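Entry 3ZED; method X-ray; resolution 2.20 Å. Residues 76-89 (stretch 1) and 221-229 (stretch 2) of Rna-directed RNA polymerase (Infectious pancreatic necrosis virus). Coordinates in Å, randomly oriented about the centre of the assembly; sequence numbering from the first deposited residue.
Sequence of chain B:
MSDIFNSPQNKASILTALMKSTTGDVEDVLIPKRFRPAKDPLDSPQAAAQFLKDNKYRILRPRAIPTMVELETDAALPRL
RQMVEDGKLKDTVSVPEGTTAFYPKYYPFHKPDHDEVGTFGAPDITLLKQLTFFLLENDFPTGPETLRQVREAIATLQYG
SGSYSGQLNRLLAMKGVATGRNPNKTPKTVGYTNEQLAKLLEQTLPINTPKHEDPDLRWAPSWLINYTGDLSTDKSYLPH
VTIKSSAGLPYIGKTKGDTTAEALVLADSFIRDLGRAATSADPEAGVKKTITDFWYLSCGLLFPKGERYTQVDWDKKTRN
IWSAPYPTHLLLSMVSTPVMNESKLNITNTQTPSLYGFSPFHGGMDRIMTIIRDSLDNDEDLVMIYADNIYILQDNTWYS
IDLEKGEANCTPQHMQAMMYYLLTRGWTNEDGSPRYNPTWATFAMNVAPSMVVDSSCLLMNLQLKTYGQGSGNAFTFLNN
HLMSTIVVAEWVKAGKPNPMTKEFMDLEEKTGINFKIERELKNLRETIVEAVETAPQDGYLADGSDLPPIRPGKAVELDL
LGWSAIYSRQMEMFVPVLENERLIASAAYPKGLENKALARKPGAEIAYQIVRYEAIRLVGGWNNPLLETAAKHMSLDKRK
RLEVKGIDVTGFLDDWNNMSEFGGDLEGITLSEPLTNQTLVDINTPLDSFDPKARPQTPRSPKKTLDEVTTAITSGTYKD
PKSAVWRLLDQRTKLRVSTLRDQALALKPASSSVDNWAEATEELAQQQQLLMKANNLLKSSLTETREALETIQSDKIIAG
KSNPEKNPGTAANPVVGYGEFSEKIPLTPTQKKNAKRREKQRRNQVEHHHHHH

Stretch 1, residues 76-89: ALPRLRQMVEDGKL
Stretch 2 (221-229) PSWLINYTG

How do the two stretches run past each other? Stretch 1 has a 3-10 segment at 78-79 and a short helix that includes 82-85; stretch 2 passes from a 3-10 segment, 221-224, into the strand 225-226. They advance in the same sense: Leu77 lies nearest Ser222 (CA to CA 7.9 Å), Arg79 Trp223 (7.8 Å) and Met83 Tyr227 (6.7 Å).

What anchors Tyr227, which has the most area covered? Its CA-to-CB bond points toward stretch 1, with chi1 -168° and chi2 82°. Met83 CG lies over one ring face, 3.6 Å from Tyr227 CG, while Tyr227 OH donates to Asp86 OD2 at 2.8 Å, near the ring plane.

How does Arg79 use Trp223? With chi angles m, t, p and 90°, its guanidinium lies flat on the indole (m, 55°), centres 3.9 Å apart and planes at 9°, combining cation-pi attraction with stacking; Arg79 CD packs 3.4 Å from Trp223 CE2. The guanidinium's edge stays free for water: Arg79 NH2 and Trp223 O share one, and Arg79 NE and Ser222 O another.

What fills the space between? Leu80 (m, t) and Ile225 (m, t) meet at CD2 to CG2, 3.8 Å, and Met83 SD reaches the same Ile225 CG2 at 3.6 Å.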

ATOM      1  N   ALA B  76       8.252 -32.995   2.663  1.00 84.11           N
ATOM      2  CA  ALA B  76       8.642 -31.611   2.941  1.00 80.54           C
ATOM      3  C   ALA B  76       7.773 -30.963   4.013  1.00 81.26           C
ATOM      4  O   ALA B  76       8.294 -30.199   4.828  1.00 78.76           O
ATOM      5  CB  ALA B  76       8.602 -30.787   1.670  1.00 79.73           C
ATOM      6  N   LEU B  77       6.456 -31.256   4.013  1.00 77.91           N
ATOM      7  CA  LEU B  77       5.508 -30.739   5.002  1.00 76.03           C
ATOM      8  C   LEU B  77       4.770 -31.919   5.655  1.00 82.58           C
ATOM      9  O   LEU B  77       3.627 -32.196   5.283  1.00 82.30           O
ATOM     10  CB  LEU B  77       4.533 -29.730   4.368  1.00 73.40           C
ATOM     11  CG  LEU B  77       5.140 -28.474   3.744  1.00 75.51           C
ATOM     12  CD1 LEU B  77       4.118 -27.739   2.925  1.00 73.17           C
ATOM     13  CD2 LEU B  77       5.737 -27.547   4.795  1.00 77.12           C
ATOM     14  N   PRO B  78       5.425 -32.658   6.600  1.00 81.83           N
ATOM     15  CA  PRO B  78       4.774 -33.837   7.207  1.00 83.26           C
ATOM     16  C   PRO B  78       3.523 -33.514   8.019  1.00 85.49           C
ATOM     17  O   PRO B  78       2.578 -34.312   8.002  1.00 86.38           O
ATOM     18  CB  PRO B  78       5.869 -34.422   8.108  1.00 86.82           C
ATOM     19  CG  PRO B  78       7.143 -33.893   7.568  1.00 90.62           C
ATOM     20  CD  PRO B  78       6.802 -32.507   7.118  1.00 83.42           C
ATOM     21  N   ARG B  79       3.504 -32.352   8.702  1.00 79.64           N
ATOM     22  CA  ARG B  79       2.373 -31.877   9.498  1.00 78.81           C
ATOM     23  C   ARG B  79       1.097 -31.663   8.653  1.00 81.60           C
ATOM     24  O   ARG B  79      -0.007 -31.689   9.199  1.00 80.43           O
ATOM     25  CB  ARG B  79       2.746 -30.552  10.172  1.00 77.02           C
ATOM     26  CG  ARG B  79       3.682 -30.673  11.357  1.00 80.48           C
ATOM     27  CD  ARG B  79       3.948 -29.316  12.019  1.00 74.54           C
ATOM     28  NE  ARG B  79       2.754 -28.649  12.560  1.00 83.65           N
ATOM     29  CZ  ARG B  79       2.295 -28.799  13.800  1.00102.30           C
ATOM     30  NH1 ARG B  79       2.921 -29.597  14.655  1.00 93.63           N
ATOM     31  NH2 ARG B  79       1.205 -28.156  14.192  1.00 94.53           N
ATOM     32  N   LEU B  80       1.258 -31.434   7.334  1.00 78.76           N
ATOM     33  CA  LEU B  80       0.153 -31.156   6.417  1.00 78.06           C
ATOM     34  C   LEU B  80      -0.108 -32.320   5.439  1.00 87.14           C
ATOM     35  O   LEU B  80      -0.559 -32.082   4.313  1.00 86.77           O
ATOM     36  CB  LEU B  80       0.428 -29.851   5.636  1.00 75.07           C
ATOM     37  CG  LEU B  80       0.725 -28.572   6.429  1.00 76.34           C
ATOM     38  CD1 LEU B  80       1.091 -27.458   5.495  1.00 74.06           C
ATOM     39  CD2 LEU B  80      -0.464 -28.137   7.279  1.00 76.50           C
ATOM     40  N   ARG B  81       0.127 -33.575   5.877  1.00 87.53           N
ATOM     41  CA  ARG B  81      -0.103 -34.772   5.057  1.00 90.50           C
ATOM     42  C   ARG B  81      -1.594 -34.936   4.719  1.00 97.29           C
ATOM     43  O   ARG B  81      -1.941 -35.401   3.632  1.00 97.50           O
ATOM     44  CB  ARG B  81       0.420 -36.021   5.773  1.00 93.30           C
ATOM     45  N   GLN B  82      -2.463 -34.518   5.649  1.00 95.19           N
ATOM     46  CA  GLN B  82      -3.912 -34.555   5.522  1.00 95.82           C
ATOM     47  C   GLN B  82      -4.397 -33.532   4.479  1.00 98.43           C
ATOM     48  O   GLN B  82      -5.399 -33.782   3.814  1.00 98.31           O
ATOM     49  CB  GLN B  82      -4.546 -34.295   6.897  1.00 97.49           C
ATOM     50  CG  GLN B  82      -6.066 -34.309   6.948  1.00117.57           C
ATOM     51  CD  GLN B  82      -6.656 -35.658   7.240  1.00140.18           C
ATOM     52  OE1 GLN B  82      -6.950 -35.990   8.401  1.00138.01           O
ATOM     53  NE2 GLN B  82      -7.076 -36.310   6.168  1.00132.83           N
ATOM     54  N   MET B  83      -3.685 -32.404   4.327  1.00 94.28           N
ATOM     55  CA  MET B  83      -4.016 -31.349   3.359  1.00 92.28           C
ATOM     56  C   MET B  83      -3.712 -31.796   1.924  1.00100.19           C
ATOM     57  O   MET B  83      -4.334 -31.299   0.978  1.00 99.33           O
ATOM     58  CB  MET B  83      -3.246 -30.063   3.680  1.00 91.92           C
ATOM     59  CG  MET B  83      -4.106 -28.990   4.269  1.00 92.94           C
ATOM     60  SD  MET B  83      -3.211 -27.445   4.506  1.00 93.67           S
ATOM     61  CE  MET B  83      -3.567 -26.618   2.987  1.00 88.51           C
ATOM     62  N   VAL B  84      -2.748 -32.726   1.769  1.00100.13           N
ATOM     63  CA  VAL B  84      -2.328 -33.267   0.477  1.00101.84           C
ATOM     64  C   VAL B  84      -3.398 -34.258  -0.020  1.00109.27           C
ATOM     65  O   VAL B  84      -3.919 -34.077  -1.124  1.00108.48           O
ATOM     66  CB  VAL B  84      -0.908 -33.905   0.553  1.00107.11           C
ATOM     67  CG1 VAL B  84      -0.524 -34.584  -0.759  1.00108.35           C
ATOM     68  CG2 VAL B  84       0.143 -32.869   0.941  1.00105.07           C
ATOM     69  N   GLU B  85      -3.753 -35.266   0.817  1.00108.95           N
ATOM     70  CA  GLU B  85      -4.732 -36.315   0.504  1.00111.30           C
ATOM     71  C   GLU B  85      -6.173 -35.771   0.330  1.00114.74           C
ATOM     72  O   GLU B  85      -6.982 -36.432  -0.325  1.00116.27           O
ATOM     73  CB  GLU B  85      -4.697 -37.456   1.546  1.00115.16           C
ATOM     74  CG  GLU B  85      -5.047 -37.076   2.978  1.00126.52           C
ATOM     75  CD  GLU B  85      -4.941 -38.226   3.962  1.00155.40           C
ATOM     76  OE1 GLU B  85      -5.866 -39.072   3.994  1.00153.18           O
ATOM     77  OE2 GLU B  85      -3.927 -38.290   4.694  1.00149.63           O
ATOM     78  N   ASP B  86      -6.483 -34.581   0.883  1.00108.85           N
ATOM     79  CA  ASP B  86      -7.808 -33.971   0.764  1.00107.55           C
ATOM     80  C   ASP B  86      -7.874 -33.005  -0.440  1.00108.59           C
ATOM     81  O   ASP B  86      -8.935 -32.447  -0.723  1.00107.33           O
ATOM     82  CB  ASP B  86      -8.205 -33.262   2.072  1.00108.50           C
ATOM     83  CG  ASP B  86      -8.569 -34.184   3.234  1.00122.79           C
ATOM     84  OD1 ASP B  86      -8.133 -35.359   3.228  1.00124.79           O
ATOM     85  OD2 ASP B  86      -9.237 -33.714   4.178  1.00131.24           O
ATOM     86  N   GLY B  87      -6.751 -32.857  -1.144  1.00104.10           N
ATOM     87  CA  GLY B  87      -6.636 -32.037  -2.346  1.00102.41           C
ATOM     88  C   GLY B  87      -6.477 -30.544  -2.146  1.00103.70           C
ATOM     89  O   GLY B  87      -6.743 -29.772  -3.074  1.00101.80           O
ATOM     90  N   LYS B  88      -6.005 -30.120  -0.961  1.00 99.73           N
ATOM     91  CA  LYS B  88      -5.806 -28.700  -0.646  1.00 97.37           C
ATOM     92  C   LYS B  88      -4.381 -28.221  -1.037  1.00 99.38           C
ATOM     93  O   LYS B  88      -4.139 -27.013  -1.105  1.00 96.49           O
ATOM     94  CB  LYS B  88      -6.095 -28.419   0.847  1.00100.26           C
ATOM     95  CG  LYS B  88      -7.513 -28.780   1.325  1.00118.34           C
ATOM     96  CD  LYS B  88      -8.546 -27.692   1.020  1.00126.60           C
ATOM     97  CE  LYS B  88      -9.517 -28.131  -0.047  1.00140.89           C
ATOM     98  NZ  LYS B  88      -9.995 -26.987  -0.867  1.00148.84           N
ATOM     99  N   LEU B  89      -3.461 -29.174  -1.309  1.00 97.20           N
ATOM    100  CA  LEU B  89      -2.073 -28.945  -1.736  1.00 96.81           C
ATOM    101  C   LEU B  89      -1.669 -29.971  -2.783  1.00102.65           C
ATOM    102  O   LEU B  89      -2.158 -31.101  -2.729  1.00104.93           O
ATOM    103  CB  LEU B  89      -1.092 -29.060  -0.542  1.00 97.18           C
ATOM    104  CG  LEU B  89      -1.063 -27.970   0.525  1.00 99.65           C
ATOM    105  CD1 LEU B  89      -0.386 -28.485   1.782  1.00100.62           C
ATOM    106  CD2 LEU B  89      -0.352 -26.717   0.036  1.00 99.46           C
ATOM    107  N   PRO B 221       5.761 -20.506   9.325  1.00 57.33           N
ATOM    108  CA  PRO B 221       4.422 -20.220   8.773  1.00 55.90           C
ATOM    109  C   PRO B 221       3.469 -21.412   8.625  1.00 60.93           C
ATOM    110  O   PRO B 221       2.291 -21.238   8.941  1.00 60.86           O
ATOM    111  CB  PRO B 221       4.731 -19.621   7.402  1.00 56.23           C
ATOM    112  CG  PRO B 221       6.040 -18.973   7.595  1.00 60.47           C
ATOM    113  CD  PRO B 221       6.813 -19.869   8.515  1.00 58.07           C
ATOM    114  N   SER B 222       3.947 -22.595   8.152  1.00 58.09           N
ATOM    115  CA  SER B 222       3.103 -23.785   7.948  1.00 59.36           C
ATOM    116  C   SER B 222       2.427 -24.270   9.239  1.00 66.73           C
ATOM    117  O   SER B 222       1.384 -24.927   9.167  1.00 67.34           O
ATOM    118  CB  SER B 222       3.911 -24.930   7.348  1.00 63.37           C
ATOM    119  OG  SER B 222       4.902 -25.406   8.247  1.00 68.78           O
ATOM    120  N   TRP B 223       3.023 -23.963  10.412  1.00 64.36           N
ATOM    121  CA  TRP B 223       2.493 -24.368  11.712  1.00 65.63           C
ATOM    122  C   TRP B 223       1.248 -23.531  12.111  1.00 67.82           C
ATOM    123  O   TRP B 223       0.601 -23.835  13.111  1.00 68.93           O
ATOM    124  CB  TRP B 223       3.587 -24.271  12.783  1.00 65.13           C
ATOM    125  CG  TRP B 223       4.607 -25.365  12.716  1.00 68.31           C
ATOM    126  CD1 TRP B 223       5.364 -25.723  11.639  1.00 71.67           C
ATOM    127  CD2 TRP B 223       5.036 -26.200  13.802  1.00 70.26           C
ATOM    128  NE1 TRP B 223       6.224 -26.745  11.980  1.00 73.50           N
ATOM    129  CE2 TRP B 223       6.068 -27.033  13.312  1.00 76.11           C
ATOM    130  CE3 TRP B 223       4.671 -26.300  15.156  1.00 72.65           C
ATOM    131  CZ2 TRP B 223       6.706 -27.994  14.118  1.00 78.00           C
ATOM    132  CZ3 TRP B 223       5.301 -27.250  15.955  1.00 76.84           C
ATOM    133  CH2 TRP B 223       6.305 -28.083  15.437  1.00 78.79           C
ATOM    134  N   LEU B 224       0.926 -22.483  11.337  1.00 61.28           N
ATOM    135  CA  LEU B 224      -0.243 -21.634  11.574  1.00 59.10           C
ATOM    136  C   LEU B 224      -1.495 -22.236  10.876  1.00 63.23           C
ATOM    137  O   LEU B 224      -2.606 -21.709  11.015  1.00 61.84           O
ATOM    138  CB  LEU B 224       0.044 -20.194  11.101  1.00 56.51           C
ATOM    139  CG  LEU B 224       0.567 -19.204  12.165  1.00 59.33           C
ATOM    140  CD1 LEU B 224       1.931 -19.638  12.747  1.00 59.62           C
ATOM    141  CD2 LEU B 224       0.635 -17.794  11.604  1.00 57.95           C
ATOM    142  N   ILE B 225      -1.302 -23.372  10.162  1.00 60.26           N
ATOM    143  CA  ILE B 225      -2.370 -24.106   9.501  1.00 59.96           C
ATOM    144  C   ILE B 225      -2.810 -25.211  10.436  1.00 67.39           C
ATOM    145  O   ILE B 225      -2.024 -26.082  10.815  1.00 67.79           O
ATOM    146  CB  ILE B 225      -2.019 -24.668   8.089  1.00 62.36           C
ATOM    147  CG1 ILE B 225      -1.621 -23.564   7.100  1.00 59.68           C
ATOM    148  CG2 ILE B 225      -3.208 -25.496   7.536  1.00 63.69           C
ATOM    149  CD1 ILE B 225      -0.703 -24.056   6.033  1.00 60.21           C
ATOM    150  N   ASN B 226      -4.074 -25.173  10.794  1.00 66.89           N
ATOM    151  CA  ASN B 226      -4.678 -26.178  11.639  1.00 69.82           C
ATOM    152  C   ASN B 226      -5.686 -26.931  10.769  1.00 76.65           C
ATOM    153  O   ASN B 226      -6.813 -26.460  10.612  1.00 75.70           O
ATOM    154  CB  ASN B 226      -5.305 -25.499  12.878  1.00 70.97           C
ATOM    155  CG  ASN B 226      -6.123 -26.382  13.802  1.00 94.24           C
ATOM    156  OD1 ASN B 226      -6.095 -27.631  13.752  1.00 84.44           O
ATOM    157  ND2 ASN B 226      -6.862 -25.730  14.691  1.00 85.17           N
ATOM    158  N   TYR B 227      -5.247 -28.051  10.134  1.00 76.58           N
ATOM    159  CA  TYR B 227      -6.114 -28.850   9.261  1.00 78.89           C
ATOM    160  C   TYR B 227      -6.202 -30.315   9.709  1.00 88.13           C
ATOM    161  O   TYR B 227      -5.179 -30.951   9.973  1.00 89.42           O
ATOM    162  CB  TYR B 227      -5.664 -28.784   7.780  1.00 79.85           C
ATOM    163  CG  TYR B 227      -6.683 -29.346   6.803  1.00 82.33           C
ATOM    164  CD1 TYR B 227      -7.755 -28.577   6.364  1.00 82.97           C
ATOM    165  CD2 TYR B 227      -6.597 -30.663   6.353  1.00 85.14           C
ATOM    166  CE1 TYR B 227      -8.716 -29.098   5.496  1.00 84.07           C
ATOM    167  CE2 TYR B 227      -7.551 -31.195   5.484  1.00 86.50           C
ATOM    168  CZ  TYR B 227      -8.606 -30.404   5.052  1.00 92.40           C
ATOM    169  OH  TYR B 227      -9.550 -30.904   4.190  1.00 93.71           O
ATOM    170  N   THR B 228      -7.438 -30.840   9.773  1.00 87.20           N
ATOM    171  CA  THR B 228      -7.769 -32.248  10.094  1.00 90.61           C
ATOM    172  C   THR B 228      -8.932 -32.738   9.219  1.00 97.79           C
ATOM    173  O   THR B 228      -9.010 -33.921   8.903  1.00100.24           O
ATOM    174  CB  THR B 228      -8.142 -32.457  11.584  1.00 92.07           C
ATOM    175  OG1 THR B 228      -9.256 -31.629  11.927  1.00 87.48           O
ATOM    176  CG2 THR B 228      -6.983 -32.212  12.537  1.00 87.12           C
ATOM    177  N   GLY B 229      -9.834 -31.818   8.885  1.00 93.23           N
ATOM    178  CA  GLY B 229     -11.037 -32.087   8.111  1.00 93.12           C
ATOM    179  C   GLY B 229     -12.248 -31.439   8.746  1.00 95.56           C
ATOM    180  O   GLY B 229     -13.117 -30.918   8.040  1.00 94.40           O
TER
HETATM  181  O   HOH W   1      -0.278 -26.209  13.114  1.00 58.30           O
HETATM  182  O   HOH W   2       1.824 -27.383   9.850  1.00 68.96           O